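PDB 4FX0: probable transcriptional repressor protein from Mycobacterium tuberculosis, which acts as a redox-dependent, oxidation-sensing transcriptional repressor of the MarR family, probably binding DNA as a dimer through its helix-turn-helix motif. Local coordinates for the interface of chains A and B. Numbering follows the deposited sequence. Chains: chain A/B, Probable transcriptional repressor protein.

The interface of chains A and B. Residues chain A 19, 22, 33-34, 37, 61-64; chain B 6, 8-9, 12.
The hydroxyl OG of A:Ser37 is the best-held polar atom: within its own helix 33-43 one bond grips it, donated to the backbone carbonyl A:Asn33 O at 2.9 Å. OG lies anti to the carbonyl carbon of its own residue, and it approaches A:Asn33 O from above the carbonyl plane, not on a lone pair. The patch is part of a two-fold interface, with a twin where the chains are exchanged; the pairing is probably the MarR-type dimer, in which the start of helix 7-26 of one subunit packs against the other. B:Arg12, from that helix, hides 106 Å² of its surface against chain A. Its chain leaves the backbone anti to N and bends at chi3 (53°), so the guanidinium faces A:Asn33 and A:Ser37 tip first. NH2 is modelled too close to A:Ser37 OG to be read as a bond, and the N-H of NH1 points away from A:Asn33 OD1; the amide and guanidinium planes stand 37° apart. CG2 of A:Thr34 meets NH1 of B:Arg12 at 3.4 Å, the two chains crossing at about a right angle. Further along, B:Tyr9 brings ring atom CE1 to the carbonyl O of the poorly ordered A:Arg61 at 3.3 Å. On the opposite flank B:Cys8 CB sits over the centre of the A:Tyr22 ring, 3.4 Å from its centroid, while its thiol sulphur, anti to N, runs on to A:Gly19 CA. A second sulphur, B:Cys6 SG, accepts the backbone N-H of B:Tyr9 nearly straight (164°) and also touches A:Tyr22 CE2 at 3.4 Å.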
# COMPACT_ATOMS: atom_id res chain seq x y z
N GLY A 19 3.29 -7.09 -3.57
CA GLY A 19 2.11 -7.57 -4.26
C GLY A 19 2.42 -7.96 -5.69
O GLY A 19 1.89 -8.95 -6.20
N TYR A 22 4.63 -11.20 -5.66
CA TYR A 22 3.77 -12.33 -5.36
C TYR A 22 2.87 -12.68 -6.54
O TYR A 22 2.66 -13.86 -6.84
CB TYR A 22 2.96 -12.07 -4.09
CG TYR A 22 3.75 -12.29 -2.82
CD1 TYR A 22 4.88 -11.53 -2.55
CD2 TYR A 22 3.36 -13.25 -1.89
CE1 TYR A 22 5.61 -11.73 -1.39
CE2 TYR A 22 4.08 -13.45 -0.73
CZ TYR A 22 5.21 -12.69 -0.48
OH TYR A 22 5.93 -12.88 0.67
N ASN A 33 -2.32 -11.92 -5.94
CA ASN A 33 -2.01 -11.98 -4.52
C ASN A 33 -3.27 -11.78 -3.67
O ASN A 33 -3.49 -12.50 -2.70
CB ASN A 33 -0.94 -10.95 -4.14
CG ASN A 33 -1.35 -9.53 -4.49
OD1 ASN A 33 -2.06 -8.87 -3.73
ND2 ASN A 33 -0.89 -9.06 -5.64
N THR A 34 -4.09 -10.81 -4.06
CA THR A 34 -5.32 -10.52 -3.33
C THR A 34 -6.28 -11.70 -3.41
O THR A 34 -6.83 -12.13 -2.40
CB THR A 34 -6.02 -9.25 -3.85
OG1 THR A 34 -6.47 -9.46 -5.19
CG2 THR A 34 -5.06 -8.06 -3.82
N SER A 37 -5.17 -14.18 -1.23
CA SER A 37 -5.36 -13.75 0.15
C SER A 37 -6.81 -13.83 0.61
O SER A 37 -7.08 -13.98 1.80
CB SER A 37 -4.82 -12.33 0.35
OG SER A 37 -3.41 -12.30 0.21
N ARG A 61 -9.56 -7.40 6.87
CA ARG A 61 -8.65 -8.47 7.27
C ARG A 61 -7.62 -8.82 6.19
O ARG A 61 -6.46 -9.06 6.50
CB ARG A 61 -9.42 -9.71 7.72
CG ARG A 61 -9.57 -9.82 9.23
CD ARG A 61 -10.46 -10.98 9.63
NE ARG A 61 -9.83 -12.28 9.38
CZ ARG A 61 -9.09 -12.94 10.26
NH1 ARG A 61 -8.87 -12.42 11.46
NH2 ARG A 61 -8.56 -14.11 9.94
N ILE A 62 -8.05 -8.84 4.93
CA ILE A 62 -7.11 -9.10 3.84
C ILE A 62 -6.33 -7.85 3.47
O ILE A 62 -5.30 -7.92 2.80
CB ILE A 62 -7.79 -9.67 2.58
CG1 ILE A 62 -8.81 -8.68 2.03
CG2 ILE A 62 -8.44 -11.01 2.88
CD1 ILE A 62 -9.46 -9.16 0.75
N GLY A 63 -6.83 -6.70 3.90
CA GLY A 63 -6.16 -5.43 3.67
C GLY A 63 -6.45 -4.78 2.33
O GLY A 63 -5.53 -4.34 1.64
N VAL A 64 -7.73 -4.73 1.97
CA VAL A 64 -8.16 -4.04 0.75
C VAL A 64 -9.47 -3.31 0.99
O VAL A 64 -10.18 -3.58 1.96
CB VAL A 64 -8.34 -5.01 -0.43
CG1 VAL A 64 -7.07 -5.79 -0.69
CG2 VAL A 64 -9.51 -5.94 -0.17
N CYS B 6 2.80 -14.01 5.81
CA CYS B 6 3.10 -13.60 4.44
C CYS B 6 3.58 -12.15 4.38
O CYS B 6 2.87 -11.25 4.82
CB CYS B 6 1.88 -13.80 3.54
SG CYS B 6 2.01 -13.02 1.92
N CYS B 8 3.91 -10.05 1.86
CA CYS B 8 2.98 -9.26 1.07
C CYS B 8 1.72 -8.95 1.88
O CYS B 8 1.28 -7.80 1.94
CB CYS B 8 2.60 -10.00 -0.21
SG CYS B 8 1.41 -9.13 -1.24
N TYR B 9 1.15 -9.98 2.50
CA TYR B 9 -0.07 -9.82 3.28
C TYR B 9 0.09 -8.79 4.40
O TYR B 9 -0.64 -7.80 4.45
CB TYR B 9 -0.51 -11.16 3.87
CG TYR B 9 -1.40 -11.02 5.08
CD1 TYR B 9 -2.74 -10.68 4.94
CD2 TYR B 9 -0.90 -11.21 6.36
CE1 TYR B 9 -3.56 -10.55 6.05
CE2 TYR B 9 -1.71 -11.08 7.47
CZ TYR B 9 -3.04 -10.75 7.31
OH TYR B 9 -3.85 -10.62 8.42
N ARG B 12 0.89 -5.25 3.23
CA ARG B 12 -0.32 -4.71 2.61
C ARG B 12 -1.32 -4.27 3.67
O ARG B 12 -1.79 -3.14 3.67
CB ARG B 12 -0.95 -5.76 1.68
CG ARG B 12 -2.28 -5.36 1.07
CD ARG B 12 -2.73 -6.40 0.05
NE ARG B 12 -2.75 -7.74 0.62
CZ ARG B 12 -2.80 -8.86 -0.09
NH1 ARG B 12 -2.83 -8.80 -1.42
NH2 ARG B 12 -2.81 -10.04 0.51